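Local coordinates for epimerase family protein SDR39U1 (Homo sapiens, PDB 4B4O), which is a putative NADP-dependent oxidoreductase of the epimerase/dehydratase family, with NADPH bound in this structure, at residues G181-G186 with M260-Q265; A199-H204 with R270-T275; A229-A234 with P282-A287. The protein carries 3 engineered substitutions. All coordinates share one frame; numbering follows the deposited sequence.

Contact 1: residues G181-G186 with M260-Q265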
ATOM      1  N   GLY A 181      -3.249  21.932   5.353  1.00 15.13           N
ATOM      2  CA  GLY A 181      -4.225  21.968   6.422  1.00 15.25           C
ATOM      3  C   GLY A 181      -5.099  20.731   6.477  1.00 15.19           C
ATOM      4  O   GLY A 181      -4.923  19.778   5.698  1.00 14.96           O
ATOM      5  N   PRO A 182      -6.071  20.725   7.400  1.00 15.54           N
ATOM      6  CA  PRO A 182      -6.950  19.562   7.541  1.00 15.65           C
ATOM      7  C   PRO A 182      -7.875  19.358   6.367  1.00 16.42           C
ATOM      8  O   PRO A 182      -8.286  20.323   5.726  1.00 17.23           O
ATOM      9  CB  PRO A 182      -7.748  19.880   8.807  1.00 16.18           C
ATOM     10  CG  PRO A 182      -7.679  21.348   8.947  1.00 16.65           C
ATOM     11  CD  PRO A 182      -6.307  21.718   8.465  1.00 15.93           C
ATOM     12  N   ILE A 183      -8.186  18.092   6.093  1.00 16.29           N
ATOM     13  CA  ILE A 183      -9.157  17.701   5.076  1.00 17.19           C
ATOM     14  C   ILE A 183     -10.500  17.430   5.748  1.00 18.06           C
ATOM     15  O   ILE A 183     -10.601  16.543   6.578  1.00 17.70           O
ATOM     16  CB  ILE A 183      -8.719  16.419   4.347  1.00 16.71           C
ATOM     17  CG1 ILE A 183      -7.298  16.567   3.796  1.00 15.96           C
ATOM     18  CG2 ILE A 183      -9.692  16.087   3.242  1.00 17.84           C
ATOM     19  CD1 ILE A 183      -6.742  15.267   3.266  1.00 15.48           C
ATOM     20  N   GLY A 184     -11.534  18.191   5.395  1.00 19.38           N
ATOM     21  CA  GLY A 184     -12.846  18.030   6.021  1.00 20.52           C
ATOM     22  C   GLY A 184     -12.859  18.526   7.466  1.00 20.42           C
ATOM     23  O   GLY A 184     -12.335  19.597   7.762  1.00 20.20           O
ATOM     24  N   SER A 185     -13.417  17.733   8.370  1.00 20.68           N
ATOM     25  CA  SER A 185     -13.399  18.064   9.797  1.00 20.74           C
ATOM     26  C   SER A 185     -12.010  17.901  10.402  1.00 19.23           C
ATOM     27  O   SER A 185     -11.680  18.563  11.371  1.00 19.22           O
ATOM     28  CB  SER A 185     -14.357  17.162  10.579  1.00 21.62           C
ATOM     29  OG  SER A 185     -13.932  15.804  10.558  1.00 20.74           O
ATOM     30  N   GLY A 186     -11.212  17.005   9.825  1.00 18.15           N
ATOM     31  CA  GLY A 186      -9.900  16.675  10.354  1.00 16.92           C
ATOM     32  C   GLY A 186      -9.954  15.639  11.451  1.00 16.86           C
ATOM     33  O   GLY A 186      -8.921  15.129  11.883  1.00 16.01           O
HETATM   34  N   MSE A 260     -11.790   8.002   0.910  1.00 17.27           N
HETATM   35  CA  MSE A 260     -10.421   7.707   1.319  1.00 16.00           C
HETATM   36  C   MSE A 260      -9.744   8.900   1.920  1.00 14.96           C
HETATM   37  O   MSE A 260      -8.746   8.734   2.625  1.00 14.05           O
HETATM   38  CB  MSE A 260      -9.593   7.259   0.114  1.00 16.33           C
HETATM   39  CG  MSE A 260      -9.937   5.815  -0.244  1.00 17.41           C
HETATM   40 SE   MSE A 260      -9.071   5.340  -1.937  0.75 18.62          SE
HETATM   41  CE  MSE A 260     -10.098   6.776  -2.771  1.00 19.39           C
ATOM     42  N   LEU A 261     -10.259  10.099   1.652  1.00 15.30           N
ATOM     43  CA  LEU A 261      -9.646  11.341   2.140  1.00 14.69           C
ATOM     44  C   LEU A 261     -10.402  11.951   3.335  1.00 14.89           C
ATOM     45  O   LEU A 261      -9.779  12.427   4.287  1.00 14.40           O
ATOM     46  CB  LEU A 261      -9.537  12.376   0.996  1.00 15.16           C
ATOM     47  CG  LEU A 261      -8.429  12.263  -0.067  1.00 15.17           C
ATOM     48  CD1 LEU A 261      -8.592  10.934  -0.786  1.00 15.71           C
ATOM     49  CD2 LEU A 261      -8.454  13.381  -1.101  1.00 15.93           C
ATOM     50  N   LEU A 262     -11.732  11.949   3.270  1.00 15.93           N
ATOM     51  CA  LEU A 262     -12.582  12.605   4.274  1.00 16.66           C
ATOM     52  C   LEU A 262     -12.938  11.722   5.458  1.00 16.89           C
ATOM     53  O   LEU A 262     -13.336  12.219   6.501  1.00 17.51           O
ATOM     54  CB  LEU A 262     -13.885  13.085   3.630  1.00 18.07           C
ATOM     55  CG  LEU A 262     -13.787  14.117   2.504  1.00 18.27           C
ATOM     56  CD1 LEU A 262     -15.140  14.282   1.842  1.00 19.87           C
ATOM     57  CD2 LEU A 262     -13.273  15.444   3.024  1.00 18.05           C
ATOM     58  N   GLU A 263     -12.779  10.413   5.300  1.00 16.62           N
ATOM     59  CA  GLU A 263     -13.102   9.476   6.361  1.00 17.00           C
ATOM     60  C   GLU A 263     -11.921   8.571   6.645  1.00 15.82           C
ATOM     61  O   GLU A 263     -10.900   8.632   5.961  1.00 14.85           O
ATOM     62  CB  GLU A 263     -14.327   8.646   5.976  1.00 18.46           C
ATOM     63  CG  GLU A 263     -15.534   9.464   5.538  1.00 19.92           C
ATOM     64  CD  GLU A 263     -16.771   8.614   5.327  1.00 21.79           C
ATOM     65  OE1 GLU A 263     -17.093   7.816   6.224  1.00 22.48           O
ATOM     66  OE2 GLU A 263     -17.414   8.742   4.263  1.00 22.77           O
ATOM     67  N   GLY A 264     -12.061   7.735   7.665  1.00 16.11           N
ATOM     68  CA  GLY A 264     -10.968   6.894   8.118  1.00 15.17           C
ATOM     69  C   GLY A 264     -11.308   5.756   9.060  1.00 15.82           C
ATOM     70  O   GLY A 264     -12.382   5.697   9.634  1.00 17.15           O
ATOM     71  N   GLN A 265     -10.345   4.847   9.185  1.00 15.07           N
ATOM     72  CA  GLN A 265     -10.454   3.639  10.004  1.00 15.64           C
ATOM     73  C   GLN A 265      -9.361   3.700  11.053  1.00 14.86           C
ATOM     74  O   GLN A 265      -8.190   3.968  10.717  1.00 13.74           O
ATOM     75  CB  GLN A 265     -10.146   2.371   9.188  1.00 15.65           C
ATOM     76  CG  GLN A 265     -10.787   2.217   7.823  1.00 16.34           C
ATOM     77  CD  GLN A 265     -10.125   2.991   6.709  1.00 15.47           C
ATOM     78  OE1 GLN A 265      -9.138   3.686   6.908  1.00 14.32           O
ATOM     79  NE2 GLN A 265     -10.672   2.845   5.498  1.00 16.32           N
TER
HETATM   80  O   HOH W   1     -14.014  15.136   7.619  1.00  2.00           O
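Ile-183 meets Leu-261 and Leu-262 at the C-terminal end of helix 255-262, and its CG2 methyl does most of the touching. Ile-183 CB faces the backbone oxygen Leu-261 O at 4.1 Å. One bond further out, Ile-183 CG2 lies 3.6 Å from Leu-262 CD2, the closest apolar pair here. CG2 is anti to the backbone N and CG1 lies beside it (chi1 -53°), which turns CG2 to the leucines. Ile-183 CG2 is also 4.3 Å from Leu-261 CB. The other branch runs out through CG1, and its tip, Ile-183 CD1, stays 4.6 Å from Leu-261 CB. The side chains of Ile-183 and Leu-262 cross at about a right angle, and the touch is one methyl on another, CG2 on CD2.

Leu-262 CD2 has a second neighbour, Gly-184 CA, at 4.0 Å. Gly-184 is the second residue of a type II' beta turn from Ile-183 to Gly-186. Its positive phi of 71° suits a glycine. The polar link is indirect. A water accepts from Ser-185 N at 2.8 Å and donates to Leu-262 O at 3.2 Å. It ties the turn to a carbonyl in the last turn of the helix. Gln-188 adds a further link, since its NE2 bonds to both Ile-183 O and Leu-261 O.

The contact lies at the surface. It joins the loop between helix 166-176 and strand 192-194, in the part of the chain that belongs to the epimerase/dehydratase family, to helix 255-262 of the DUF1731 part. Helix 246-253 lies against both partners: Val-249 touches Ile-183 and Leu-261, Phe-253 touches Leu-261, and Ser-246 touches Leu-262.

Contact 2: residues A199-H204 with R270-T275. Engineered in segment 270-275: Arg-270 (natural residue Gln).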
ATOM      1  N   ALA A 199       8.105  -1.286   3.384  1.00 15.73           N
ATOM      2  CA  ALA A 199       9.181  -2.023   2.766  1.00 16.85           C
ATOM      3  C   ALA A 199       9.752  -3.078   3.723  1.00 17.30           C
ATOM      4  O   ALA A 199      10.036  -4.219   3.331  1.00 18.01           O
ATOM      5  CB  ALA A 199      10.263  -1.040   2.325  1.00 17.57           C
ATOM      6  N   GLY A 200       9.900  -2.680   4.988  1.00 17.02           N
ATOM      7  CA  GLY A 200      10.395  -3.565   6.047  1.00 17.58           C
ATOM      8  C   GLY A 200       9.469  -4.734   6.397  1.00 17.23           C
ATOM      9  O   GLY A 200       9.921  -5.872   6.529  1.00 18.02           O
ATOM     10  N   ILE A 201       8.174  -4.444   6.518  1.00 16.20           N
ATOM     11  CA  ILE A 201       7.182  -5.471   6.783  1.00 15.95           C
ATOM     12  C   ILE A 201       7.161  -6.483   5.650  1.00 16.40           C
ATOM     13  O   ILE A 201       7.193  -7.675   5.878  1.00 16.89           O
ATOM     14  CB  ILE A 201       5.781  -4.871   6.955  1.00 14.97           C
ATOM     15  CG1 ILE A 201       5.693  -4.099   8.279  1.00 14.71           C
ATOM     16  CG2 ILE A 201       4.732  -5.963   6.903  1.00 14.91           C
ATOM     17  CD1 ILE A 201       4.518  -3.138   8.305  1.00 13.89           C
ATOM     18  N   LEU A 202       7.117  -5.995   4.428  1.00 16.36           N
ATOM     19  CA  LEU A 202       7.107  -6.858   3.263  1.00 16.96           C
ATOM     20  C   LEU A 202       8.342  -7.755   3.239  1.00 18.13           C
ATOM     21  O   LEU A 202       8.252  -8.945   2.980  1.00 18.66           O
ATOM     22  CB  LEU A 202       7.040  -6.019   1.983  1.00 17.03           C
ATOM     23  CG  LEU A 202       5.733  -5.290   1.711  1.00 16.19           C
ATOM     24  CD1 LEU A 202       5.944  -4.295   0.580  1.00 16.48           C
ATOM     25  CD2 LEU A 202       4.628  -6.284   1.444  1.00 16.17           C
ATOM     26  N   THR A 203       9.499  -7.168   3.507  1.00 18.66           N
ATOM     27  CA  THR A 203      10.742  -7.919   3.561  1.00 19.99           C
ATOM     28  C   THR A 203      10.723  -8.964   4.663  1.00 20.24           C
ATOM     29  O   THR A 203      11.214 -10.069   4.486  1.00 21.25           O
ATOM     30  CB  THR A 203      11.922  -6.970   3.749  1.00 20.62           C
ATOM     31  OG1 THR A 203      11.990  -6.110   2.612  1.00 20.64           O
ATOM     32  CG2 THR A 203      13.237  -7.734   3.855  1.00 22.26           C
ATOM     33  N   HIS A 204      10.195  -8.595   5.813  1.00 19.48           N
ATOM     34  CA  HIS A 204      10.095  -9.521   6.903  1.00 19.81           C
ATOM     35  C   HIS A 204       9.178 -10.666   6.532  1.00 19.66           C
ATOM     36  O   HIS A 204       9.436 -11.819   6.902  1.00 20.49           O
ATOM     37  CB  HIS A 204       9.616  -8.778   8.145  1.00 19.13           C
ATOM     38  CG  HIS A 204       9.708  -9.582   9.402  1.00 19.80           C
ATOM     39  ND1 HIS A 204      10.853 -10.071   9.845  1.00 21.14           N
ATOM     40  CD2 HIS A 204       8.735  -9.970  10.314  1.00 19.47           C
ATOM     41  CE1 HIS A 204      10.641 -10.742  10.982  1.00 21.65           C
ATOM     42  NE2 HIS A 204       9.339 -10.669  11.269  1.00 20.61           N
ATOM     43  N   ARG A 270      -1.862  -5.497  15.012  1.00 15.28           N
ATOM     44  CA  ARG A 270      -1.656  -6.486  16.076  1.00 16.18           C
ATOM     45  C   ARG A 270      -0.805  -7.643  15.575  1.00 16.59           C
ATOM     46  O   ARG A 270       0.237  -7.956  16.142  1.00 16.72           O
ATOM     47  CB  ARG A 270      -2.985  -7.020  16.629  1.00 17.35           C
ATOM     48  CG  ARG A 270      -2.776  -7.813  17.894  1.00 18.40           C
ATOM     49  CD  ARG A 270      -3.982  -8.219  18.714  1.00 19.90           C
ATOM     50  NE  ARG A 270      -5.179  -7.498  18.366  1.00 20.05           N
ATOM     51  CZ  ARG A 270      -5.523  -6.293  18.863  1.00 19.83           C
ATOM     52  NH1 ARG A 270      -4.734  -5.616  19.686  1.00 19.43           N
ATOM     53  NH2 ARG A 270      -6.672  -5.746  18.495  1.00 20.23           N
ATOM     54  N   ARG A 271      -1.251  -8.241  14.480  1.00 17.03           N
ATOM     55  CA  ARG A 271      -0.553  -9.366  13.895  1.00 17.81           C
ATOM     56  C   ARG A 271       0.809  -8.964  13.336  1.00 17.22           C
ATOM     57  O   ARG A 271       1.759  -9.739  13.389  1.00 17.88           O
ATOM     58  CB  ARG A 271      -1.445 -10.079  12.866  1.00 18.86           C
ATOM     59  CG  ARG A 271      -2.539 -10.868  13.566  1.00 20.11           C
ATOM     60  CD  ARG A 271      -3.334 -11.823  12.706  1.00 21.75           C
ATOM     61  NE  ARG A 271      -2.611 -12.249  11.522  1.00 22.18           N
ATOM     62  CZ  ARG A 271      -1.789 -13.283  11.433  1.00 23.20           C
ATOM     63  NH1 ARG A 271      -1.534 -14.052  12.470  1.00 23.79           N
ATOM     64  NH2 ARG A 271      -1.203 -13.539  10.280  1.00 23.85           N
ATOM     65  N   THR A 272       0.906  -7.745  12.820  1.00 16.20           N
ATOM     66  CA  THR A 272       2.163  -7.255  12.288  1.00 15.90           C
ATOM     67  C   THR A 272       3.197  -7.246  13.415  1.00 15.93           C
ATOM     68  O   THR A 272       4.312  -7.719  13.239  1.00 16.57           O
ATOM     69  CB  THR A 272       2.036  -5.841  11.690  1.00 14.93           C
ATOM     70  OG1 THR A 272       0.962  -5.797  10.752  1.00 15.01           O
ATOM     71  CG2 THR A 272       3.310  -5.430  10.987  1.00 15.06           C
ATOM     72  N   LEU A 273       2.832  -6.683  14.558  1.00 15.49           N
ATOM     73  CA  LEU A 273       3.757  -6.624  15.683  1.00 15.78           C
ATOM     74  C   LEU A 273       4.091  -8.042  16.190  1.00 16.85           C
ATOM     75  O   LEU A 273       5.209  -8.322  16.601  1.00 17.43           O
ATOM     76  CB  LEU A 273       3.198  -5.738  16.804  1.00 15.50           C
ATOM     77  CG  LEU A 273       3.218  -4.219  16.569  1.00 14.74           C
ATOM     78  CD1 LEU A 273       2.370  -3.431  17.562  1.00 14.78           C
ATOM     79  CD2 LEU A 273       4.665  -3.761  16.513  1.00 14.95           C
ATOM     80  N   ALA A 274       3.116  -8.936  16.128  1.00 17.33           N
ATOM     81  CA  ALA A 274       3.285 -10.314  16.586  1.00 18.54           C
ATOM     82  C   ALA A 274       4.274 -11.088  15.748  1.00 19.27           C
ATOM     83  O   ALA A 274       4.768 -12.099  16.196  1.00 20.34           O
ATOM     84  CB  ALA A 274       1.934 -11.029  16.580  1.00 19.17           C
ATOM     85  N   THR A 275       4.568 -10.622  14.535  1.00 18.93           N
ATOM     86  CA  THR A 275       5.558 -11.277  13.667  1.00 19.99           C
ATOM     87  C   THR A 275       6.984 -11.019  14.119  1.00 20.28           C
ATOM     88  O   THR A 275       7.928 -11.574  13.558  1.00 21.46           O
ATOM     89  CB  THR A 275       5.492 -10.811  12.182  1.00 19.93           C
ATOM     90  OG1 THR A 275       5.948  -9.457  12.079  1.00 18.88           O
ATOM     91  CG2 THR A 275       4.092 -10.943  11.569  1.00 19.84           C
TER
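Ile-201 and Thr-272 form the buried half of this contact, and His-204 and Thr-275 form the partly exposed half. On the buried side, Thr-272 CG2 rests against the end of the isoleucine, 3.7 Å from Ile-201 CD1 and 3.8 Å from Ile-201 CG1. The two side chains cross at about a right angle. In Thr-272, CG2 is anti to the backbone N (OG1 at chi1 -52°), which puts the methyl against the isoleucine. The hydroxyl bonds to Asn-216 O. Tyr-277 touches Ile-201, and Leu-215 of strand 213-217 touches both threonines.

On the more exposed side, the contact is a polar grip. His-204 NE2 donates to Thr-275 O at 2.8 Å, and the N-H points almost straight at the oxygen (171°). The oxygen lies in the plane of the imidazole, at its edge. Seen from the carbonyl, however, the donor stands well above the carbonyl plane. The histidine and threonine side chains lie alongside each other, running opposite ways, with His-204 CD2 3.3 Å from Thr-275 OG1. Thr-275 OG1 donates to Thr-272 O at 2.7 Å, in the carbonyl plane, and accepts from Tyr-277 N. A leucine in place of His-204 would probably leave Thr-275 O without one of its two imidazole donors and loosen the tie between the helices.

The second donor is His-210 NE2, so two histidines hold one backbone oxygen at Thr-275. Thr-272 O likewise serves two donors, Thr-275 N and Thr-275 OG1. The chemistry is thus divided by depth. Methyl packing joins helices 195-207 and 270-274 inside. Further out, hydrogen bonds fix the backbone around Thr-275, and the bond from His-204 implies a proton on NE2.

Contact 3: residues A229-A234 with P282-A287. Engineered in segment 229-234: Phe-232 (natural residue Leu).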
ATOM      1  N   ALA A 229      -1.883  17.024   9.644  1.00 12.64           N
ATOM      2  CA  ALA A 229      -1.636  18.321   9.034  1.00 12.90           C
ATOM      3  C   ALA A 229      -0.763  19.174   9.943  1.00 12.98           C
ATOM      4  O   ALA A 229       0.191  19.817   9.493  1.00 13.03           O
ATOM      5  CB  ALA A 229      -2.955  19.030   8.703  1.00 13.46           C
ATOM      6  N   GLN A 230      -1.105  19.182  11.221  1.00 13.18           N
ATOM      7  CA  GLN A 230      -0.400  19.983  12.209  1.00 13.47           C
ATOM      8  C   GLN A 230       1.066  19.541  12.358  1.00 13.28           C
ATOM      9  O   GLN A 230       1.970  20.368  12.301  1.00 13.51           O
ATOM     10  CB  GLN A 230      -1.159  19.908  13.532  1.00 13.93           C
ATOM     11  CG  GLN A 230      -0.535  20.654  14.692  1.00 14.46           C
ATOM     12  CD  GLN A 230      -1.269  20.329  16.034  1.00 15.10           C
ATOM     13  OE1 GLN A 230      -2.496  20.516  16.176  1.00 15.52           O
ATOM     14  NE2 GLN A 230      -0.500  19.812  17.024  1.00 15.39           N
ATOM     15  N   THR A 231       1.284  18.232  12.479  1.00 13.00           N
ATOM     16  CA  THR A 231       2.633  17.650  12.624  1.00 13.00           C
ATOM     17  C   THR A 231       3.486  17.850  11.385  1.00 12.89           C
ATOM     18  O   THR A 231       4.671  18.072  11.451  1.00 13.21           O
ATOM     19  CB  THR A 231       2.554  16.126  12.888  1.00 12.79           C
ATOM     20  OG1 THR A 231       1.721  15.882  14.022  1.00 13.07           O
ATOM     21  CG2 THR A 231       3.940  15.517  13.172  1.00 13.03           C
ATOM     22  N   PHE A 232       2.841  17.794  10.229  1.00 12.62           N
ATOM     23  CA  PHE A 232       3.533  17.994   8.970  1.00 12.72           C
ATOM     24  C   PHE A 232       3.964  19.458   8.811  1.00 13.16           C
ATOM     25  O   PHE A 232       5.100  19.730   8.426  1.00 13.53           O
ATOM     26  CB  PHE A 232       2.621  17.557   7.824  1.00 12.54           C
ATOM     27  CG  PHE A 232       3.300  17.429   6.498  1.00 12.78           C
ATOM     28  CD1 PHE A 232       4.668  17.253   6.395  1.00 13.06           C
ATOM     29  CD2 PHE A 232       2.537  17.427   5.331  1.00 12.95           C
ATOM     30  CE1 PHE A 232       5.267  17.111   5.147  1.00 13.50           C
ATOM     31  CE2 PHE A 232       3.124  17.262   4.088  1.00 13.38           C
ATOM     32  CZ  PHE A 232       4.490  17.112   3.995  1.00 13.65           C
ATOM     33  N   GLY A 233       3.057  20.389   9.098  1.00 13.26           N
ATOM     34  CA  GLY A 233       3.397  21.806   9.134  1.00 13.74           C
ATOM     35  C   GLY A 233       4.554  22.075  10.091  1.00 14.07           C
ATOM     36  O   GLY A 233       5.542  22.728   9.715  1.00 14.54           O
ATOM     37  N   ALA A 234       4.471  21.535  11.302  1.00 14.01           N
ATOM     38  CA  ALA A 234       5.548  21.704  12.270  1.00 14.54           C
ATOM     39  C   ALA A 234       6.858  21.196  11.681  1.00 14.77           C
ATOM     40  O   ALA A 234       7.858  21.888  11.740  1.00 15.43           O
ATOM     41  CB  ALA A 234       5.224  21.031  13.604  1.00 14.63           C
ATOM     42  N   PRO A 282       7.703   4.439  14.029  1.00 15.75           N
ATOM     43  CA  PRO A 282       6.362   4.194  14.576  1.00 14.79           C
ATOM     44  C   PRO A 282       5.562   5.455  14.968  1.00 14.77           C
ATOM     45  O   PRO A 282       4.345   5.406  15.013  1.00 14.05           O
ATOM     46  CB  PRO A 282       6.662   3.382  15.851  1.00 15.39           C
ATOM     47  CG  PRO A 282       8.001   3.841  16.268  1.00 16.79           C
ATOM     48  CD  PRO A 282       8.754   4.054  14.981  1.00 16.96           C
ATOM     49  N   GLU A 283       6.265   6.538  15.261  1.00 15.84           N
ATOM     50  CA  GLU A 283       5.633   7.774  15.716  0.50 16.25           C
ATOM     51  C   GLU A 283       5.596   8.744  14.531  1.00 16.05           C
ATOM     52  O   GLU A 283       6.560   8.865  13.775  1.00 16.50           O
ATOM     53  CB  GLU A 283       6.365   8.359  16.941  0.50 18.01           C
ATOM     54  CG  GLU A 283       5.578   9.433  17.721  0.50 18.84           C
ATOM     55  CD  GLU A 283       5.823  10.868  17.234  0.50 19.68           C
ATOM     56  OE1 GLU A 283       7.007  11.318  17.238  0.50 21.05           O
ATOM     57  OE2 GLU A 283       4.836  11.544  16.843  0.50 19.19           O
ATOM     58  N   LEU A 284       4.468   9.430  14.355  1.00 15.57           N
ATOM     59  CA  LEU A 284       4.247  10.243  13.151  1.00 15.27           C
ATOM     60  C   LEU A 284       5.242  11.374  12.985  1.00 16.64           C
ATOM     61  O   LEU A 284       5.691  11.666  11.877  1.00 16.74           O
ATOM     62  CB  LEU A 284       2.813  10.802  13.135  1.00 14.78           C
ATOM     63  CG  LEU A 284       2.357  11.542  11.870  1.00 14.40           C
ATOM     64  CD1 LEU A 284       2.508  10.718  10.590  1.00 13.55           C
ATOM     65  CD2 LEU A 284       0.908  11.932  12.125  1.00 14.16           C
ATOM     66  N   GLY A 285       5.548  12.049  14.081  1.00 18.01           N
ATOM     67  CA  GLY A 285       6.540  13.112  14.078  1.00 19.78           C
ATOM     68  C   GLY A 285       7.863  12.645  13.525  1.00 20.36           C
ATOM     69  O   GLY A 285       8.453  13.304  12.699  1.00 21.20           O
ATOM     70  N   ALA A 286       8.356  11.515  14.007  1.00 20.21           N
ATOM     71  CA  ALA A 286       9.645  11.005  13.545  1.00 21.07           C
ATOM     72  C   ALA A 286       9.592  10.691  12.053  1.00 20.22           C
ATOM     73  O   ALA A 286      10.563  10.934  11.349  1.00 21.49           O
ATOM     74  CB  ALA A 286      10.057   9.779  14.342  1.00 21.03           C
ATOM     75  N   ALA A 287       8.462  10.150  11.594  1.00 18.39           N
ATOM     76  CA  ALA A 287       8.285   9.804  10.195  1.00 17.75           C
ATOM     77  C   ALA A 287       8.330  11.044   9.309  1.00 18.48           C
ATOM     78  O   ALA A 287       9.065  11.074   8.318  1.00 19.42           O
ATOM     79  CB  ALA A 287       6.992   9.041   9.993  1.00 15.99           C
TER
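Thr-231 packs its methyl on Gly-285, and this apolar touch is the centre of the contact. Thr-231 CG2 lies 3.7 Å from Gly-285 CA and 3.9 Å from Gly-285 N. The glycine has no side chain, so the methyl comes down directly on the backbone of the first turn of helix 284-293. Thr-231 CG2 is also 4.3 Å from Leu-284 C. The leucine's side chain is more distant, with Leu-284 CD2 at 4.5 Å from Thr-231 OG1.

The polar bonds described here stay within each helix and its cap. Thr-231 OG1 takes the place beside its backbone N (chi1 -55°) and bonds back to Glu-227 O in its own helix. This leaves CG2 to face the glycine. On the other segment, Glu-283 stands at the N-cap of its helix. In the conformer given, Glu-283 OE2 accepts from Gly-285 N at 2.9 Å; a second conformer is deposited, so this capping bond is less certain.

The contact joins helix 225-236 to the start of helix 284-293. Leu-288, one turn further along, touches both Thr-231 and the engineered Phe-232. The ring of Phe-232 meets those of Phe-175 and Phe-228 and also packs on Met-168 and Leu-172 of helix 166-176. Leu-284 and Ala-287 reach Trp-192 of strand 192-194.

Each contact brings a piece of the DUF1731 part against an earlier stretch of the chain. Contact 1 is a surface contact, while contacts 2 and 3 are partly buried. Contact 2 alone has a direct hydrogen bond between its segments. Contact 1 uses a water bridge beside apolar methyls, and contact 3 relies on packing against a glycine. Contacts 1 and 3 are neighbours: Gly-181 C lies 3.5 Å from Ala-229 CB. Contact 2 stands apart, its centre about 26 Å from that of contact 1 and 22 Å from that of contact 3. Helices 255-262, 270-274 and 284-293 follow in chain order and supply one segment each.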